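PDB 7JQY: Cif-like 1 from Burkholderia cenocepacia, which probably hydrolyses epoxides, as a Cif-like member of the alpha/beta hydrolase family that assembles as an octamer. Local coordinates for residues L54-H66 against N205-A217. The protein carries 1 engineered substitution. Residues are numbered along the deposited sequence; the frame is centred on the assembly and turned at random.
Sequences LHGWPQTWYTWRH and NDDIAVYADAYAA
Tyr62 and Tyr211 form an offset edge-to-face pair, the edge of Tyr62 turned toward the face of Tyr211 with planes 73° apart and CD2 of Tyr62 lying 3.8 Å from CE1 of Tyr211. The Tyr62 side chain extends away from its own backbone N (chi1 -179°), which carries the ring to helix 205-215, where CG1 of Val210 sits over one face, 3.9 Å from the ring centroid; the opposite face carries CD of Arg65. One helical turn beyond Tyr211, Tyr215 receives CB of Pro58 over its ring as a CH-pi contact, while Trp57 meets it obliquely through CD1 and NE1. Pro58, preceded by a cis peptide bond, also lays CB over the Trp57 indole. His55-Gly56-Trp57-Pro58 matches the HGXP motif of alpha/beta-hydrolase epoxide hydrolases, whose loop helps form the oxyanion hole in relatives and probably here. Trp57 N bonds OG of Ser123, an engineered serine replacing the aspartate that is probably the nucleophile, so this bond belongs to the variant. Helix 205-215 lies in the helical insertion between strands 140-146 and 250-255, consistent with the family's cap. Tyr215 OH donates to Gln59 O over 2.7 Å, directed at a lone pair of the carbonyl oxygen; the side-chain carboxamide of Gln59 engages Arg122 through OE1 and Tyr195 through NE2. Tyr211 OH bonds Asp288 OD1, with Thr63 OG1 a weak, possible partner at 3.2 Å. Toward the helix start, Tyr62 OH donates to Asp207 OD1 at 2.6 Å, approaching from the anti side and 30° out of the carboxylate plane. Asp207 OD2 forms a long salt bridge of 3.4 Å with Arg65 NH2, which also pairs with Asp288, and a water links OD2 to Arg65 NE and His66 NE2.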
# COMPACT_ATOMS: atom_id res chain seq x y z
N LEU B 54 -18.48 31.09 -10.96
CA LEU B 54 -17.38 30.25 -11.42
C LEU B 54 -16.36 30.10 -10.30
O LEU B 54 -15.70 31.08 -9.91
CB LEU B 54 -16.73 30.84 -12.67
CG LEU B 54 -17.58 30.98 -13.95
CD1 LEU B 54 -16.76 31.65 -15.04
CD2 LEU B 54 -18.13 29.63 -14.43
N HIS B 55 -16.22 28.87 -9.81
CA HIS B 55 -15.26 28.49 -8.78
C HIS B 55 -13.83 28.49 -9.34
O HIS B 55 -13.59 28.77 -10.52
CB HIS B 55 -15.60 27.09 -8.26
CG HIS B 55 -15.40 26.04 -9.30
ND1 HIS B 55 -14.15 25.53 -9.61
CD2 HIS B 55 -16.27 25.44 -10.14
CE1 HIS B 55 -14.27 24.65 -10.58
NE2 HIS B 55 -15.54 24.57 -10.92
N GLY B 56 -12.88 28.12 -8.50
CA GLY B 56 -11.49 28.01 -8.89
C GLY B 56 -10.89 26.67 -8.48
O GLY B 56 -11.59 25.65 -8.37
N TRP B 57 -9.56 26.68 -8.28
CA TRP B 57 -8.78 25.54 -7.82
C TRP B 57 -8.41 25.72 -6.35
O TRP B 57 -7.97 26.81 -5.96
CB TRP B 57 -7.50 25.37 -8.64
CG TRP B 57 -6.86 24.02 -8.45
CD1 TRP B 57 -7.00 22.92 -9.25
CD2 TRP B 57 -6.00 23.63 -7.37
NE1 TRP B 57 -6.28 21.87 -8.73
CE2 TRP B 57 -5.66 22.27 -7.58
CE3 TRP B 57 -5.49 24.29 -6.24
CZ2 TRP B 57 -4.83 21.57 -6.71
CZ3 TRP B 57 -4.67 23.58 -5.38
CH2 TRP B 57 -4.34 22.24 -5.62
N PRO B 58 -8.57 24.68 -5.51
CA PRO B 58 -9.14 23.37 -5.82
C PRO B 58 -10.59 23.30 -5.40
O PRO B 58 -10.89 22.80 -4.31
CB PRO B 58 -8.29 22.43 -4.96
CG PRO B 58 -7.91 23.29 -3.72
CD PRO B 58 -8.15 24.76 -4.10
N GLN B 59 -11.50 23.79 -6.23
CA GLN B 59 -12.88 23.97 -5.82
C GLN B 59 -13.82 23.35 -6.85
O GLN B 59 -13.41 22.85 -7.90
CB GLN B 59 -13.20 25.46 -5.63
CG GLN B 59 -12.15 26.18 -4.76
CD GLN B 59 -12.53 27.60 -4.47
OE1 GLN B 59 -12.78 28.40 -5.38
NE2 GLN B 59 -12.61 27.93 -3.19
N THR B 60 -15.11 23.36 -6.50
CA THR B 60 -16.21 23.01 -7.37
C THR B 60 -17.29 24.06 -7.14
O THR B 60 -17.08 25.01 -6.37
CB THR B 60 -16.77 21.61 -7.07
OG1 THR B 60 -17.29 21.62 -5.74
CG2 THR B 60 -15.70 20.53 -7.22
N TRP B 61 -18.45 23.85 -7.76
CA TRP B 61 -19.61 24.71 -7.49
C TRP B 61 -19.90 24.82 -6.00
O TRP B 61 -20.45 25.83 -5.55
CB TRP B 61 -20.84 24.16 -8.22
CG TRP B 61 -21.41 22.95 -7.55
CD1 TRP B 61 -21.14 21.64 -7.86
CD2 TRP B 61 -22.33 22.92 -6.45
NE1 TRP B 61 -21.83 20.81 -7.01
CE2 TRP B 61 -22.57 21.56 -6.14
CE3 TRP B 61 -22.98 23.91 -5.69
CZ2 TRP B 61 -23.43 21.17 -5.11
CZ3 TRP B 61 -23.83 23.52 -4.67
CH2 TRP B 61 -24.04 22.16 -4.39
N TYR B 62 -19.55 23.79 -5.23
CA TYR B 62 -19.91 23.71 -3.82
C TYR B 62 -19.40 24.91 -3.02
O TYR B 62 -19.89 25.15 -1.91
CB TYR B 62 -19.37 22.39 -3.24
CG TYR B 62 -19.68 22.12 -1.78
CD1 TYR B 62 -20.91 21.62 -1.38
CD2 TYR B 62 -18.71 22.34 -0.79
CE1 TYR B 62 -21.18 21.35 -0.03
CE2 TYR B 62 -18.97 22.07 0.54
CZ TYR B 62 -20.21 21.58 0.92
OH TYR B 62 -20.46 21.32 2.25
N THR B 63 -18.43 25.65 -3.55
CA THR B 63 -17.91 26.79 -2.80
C THR B 63 -18.92 27.93 -2.70
O THR B 63 -18.81 28.76 -1.79
CB THR B 63 -16.59 27.29 -3.42
OG1 THR B 63 -15.92 28.12 -2.48
CG2 THR B 63 -16.83 28.08 -4.70
N TRP B 64 -19.93 27.96 -3.56
CA TRP B 64 -20.96 29.00 -3.57
C TRP B 64 -22.17 28.63 -2.73
O TRP B 64 -23.21 29.29 -2.84
CB TRP B 64 -21.40 29.30 -5.00
CG TRP B 64 -20.25 29.65 -5.90
CD1 TRP B 64 -19.69 28.86 -6.85
CD2 TRP B 64 -19.52 30.88 -5.92
NE1 TRP B 64 -18.66 29.52 -7.47
CE2 TRP B 64 -18.54 30.77 -6.92
CE3 TRP B 64 -19.61 32.08 -5.19
CZ2 TRP B 64 -17.63 31.79 -7.21
CZ3 TRP B 64 -18.71 33.11 -5.49
CH2 TRP B 64 -17.74 32.95 -6.48
N ARG B 65 -22.07 27.58 -1.91
CA ARG B 65 -23.24 27.03 -1.23
C ARG B 65 -23.94 28.04 -0.34
O ARG B 65 -25.16 27.98 -0.19
CB ARG B 65 -22.84 25.80 -0.42
CG ARG B 65 -21.87 26.11 0.69
CD ARG B 65 -21.18 24.86 1.17
NE ARG B 65 -20.17 25.16 2.17
CZ ARG B 65 -18.93 25.51 1.90
NH1 ARG B 65 -18.53 25.60 0.63
NH2 ARG B 65 -18.08 25.77 2.89
N HIS B 66 -23.19 28.97 0.26
CA HIS B 66 -23.77 29.96 1.15
C HIS B 66 -24.14 31.25 0.44
O HIS B 66 -24.74 32.12 1.07
CB HIS B 66 -22.79 30.31 2.28
CG HIS B 66 -22.47 29.15 3.18
ND1 HIS B 66 -23.42 28.51 3.93
CD2 HIS B 66 -21.29 28.52 3.43
CE1 HIS B 66 -22.85 27.53 4.61
NE2 HIS B 66 -21.56 27.52 4.33
N ASN B 205 -13.29 20.60 8.38
CA ASN B 205 -12.60 19.64 7.52
C ASN B 205 -13.57 18.96 6.57
O ASN B 205 -13.21 18.64 5.44
CB ASN B 205 -11.90 18.58 8.36
CG ASN B 205 -10.70 19.10 9.10
OD1 ASN B 205 -10.13 20.13 8.75
ND2 ASN B 205 -10.28 18.37 10.12
N ASP B 206 -14.81 18.71 7.02
CA ASP B 206 -15.76 18.02 6.16
C ASP B 206 -16.08 18.84 4.92
O ASP B 206 -16.28 18.26 3.85
CB ASP B 206 -17.05 17.72 6.92
CG ASP B 206 -16.83 16.83 8.13
OD1 ASP B 206 -15.73 16.24 8.26
OD2 ASP B 206 -17.75 16.74 8.96
N ASP B 207 -16.07 20.17 5.03
CA ASP B 207 -16.35 20.99 3.85
C ASP B 207 -15.20 20.95 2.86
O ASP B 207 -15.41 20.78 1.66
CB ASP B 207 -16.61 22.44 4.28
CG ASP B 207 -18.03 22.68 4.73
OD1 ASP B 207 -18.95 21.96 4.26
OD2 ASP B 207 -18.22 23.60 5.55
N ILE B 208 -13.96 21.10 3.35
CA ILE B 208 -12.81 21.06 2.45
C ILE B 208 -12.68 19.67 1.81
O ILE B 208 -12.30 19.55 0.64
CB ILE B 208 -11.52 21.46 3.20
CG1 ILE B 208 -11.73 22.78 3.96
CG2 ILE B 208 -10.36 21.62 2.23
CD1 ILE B 208 -10.72 23.02 5.06
N ALA B 209 -13.05 18.61 2.54
CA ALA B 209 -12.95 17.26 1.99
C ALA B 209 -13.88 17.05 0.80
O ALA B 209 -13.61 16.21 -0.06
CB ALA B 209 -13.25 16.23 3.08
N VAL B 210 -14.96 17.82 0.72
CA VAL B 210 -15.82 17.75 -0.46
C VAL B 210 -15.03 18.15 -1.71
O VAL B 210 -15.11 17.48 -2.75
CB VAL B 210 -17.04 18.66 -0.27
CG1 VAL B 210 -17.86 18.74 -1.55
CG2 VAL B 210 -17.87 18.17 0.90
N TYR B 211 -14.23 19.22 -1.61
CA TYR B 211 -13.35 19.59 -2.71
C TYR B 211 -12.30 18.51 -2.96
O TYR B 211 -12.09 18.07 -4.09
CB TYR B 211 -12.65 20.92 -2.42
CG TYR B 211 -13.52 22.08 -2.01
CD1 TYR B 211 -14.67 22.41 -2.73
CD2 TYR B 211 -13.15 22.88 -0.94
CE1 TYR B 211 -15.45 23.49 -2.35
CE2 TYR B 211 -13.92 23.96 -0.56
CZ TYR B 211 -15.06 24.27 -1.27
OH TYR B 211 -15.82 25.35 -0.88
N ALA B 212 -11.61 18.09 -1.89
CA ALA B 212 -10.52 17.13 -2.06
C ALA B 212 -11.01 15.84 -2.70
O ALA B 212 -10.31 15.26 -3.54
CB ALA B 212 -9.85 16.87 -0.71
N ASP B 213 -12.20 15.36 -2.31
CA ASP B 213 -12.73 14.13 -2.91
C ASP B 213 -13.06 14.31 -4.39
O ASP B 213 -12.95 13.36 -5.17
CB ASP B 213 -13.94 13.63 -2.12
CG ASP B 213 -13.57 13.19 -0.69
OD1 ASP B 213 -12.36 13.21 -0.34
OD2 ASP B 213 -14.49 12.83 0.07
N ALA B 214 -13.49 15.50 -4.80
CA ALA B 214 -13.71 15.72 -6.22
C ALA B 214 -12.41 15.59 -7.01
O ALA B 214 -12.39 14.99 -8.10
CB ALA B 214 -14.35 17.09 -6.45
N TYR B 215 -11.31 16.12 -6.48
CA TYR B 215 -10.02 16.10 -7.16
C TYR B 215 -9.34 14.74 -7.10
O TYR B 215 -8.37 14.52 -7.83
CB TYR B 215 -9.11 17.22 -6.59
CG TYR B 215 -9.57 18.56 -7.13
CD1 TYR B 215 -9.03 19.08 -8.30
CD2 TYR B 215 -10.62 19.25 -6.53
CE1 TYR B 215 -9.49 20.27 -8.84
CE2 TYR B 215 -11.08 20.44 -7.06
CZ TYR B 215 -10.51 20.94 -8.21
OH TYR B 215 -10.99 22.13 -8.75
N ALA B 216 -9.85 13.81 -6.29
CA ALA B 216 -9.37 12.44 -6.29
C ALA B 216 -10.00 11.61 -7.41
O ALA B 216 -9.51 10.51 -7.70
CB ALA B 216 -9.64 11.78 -4.94
N ALA B 217 -11.05 12.11 -8.05
CA ALA B 217 -11.74 11.37 -9.10
C ALA B 217 -10.83 11.18 -10.32
O ALA B 217 -9.88 11.94 -10.52
CB ALA B 217 -13.02 12.11 -9.49
O HOH W 1 -20.43 25.00 5.00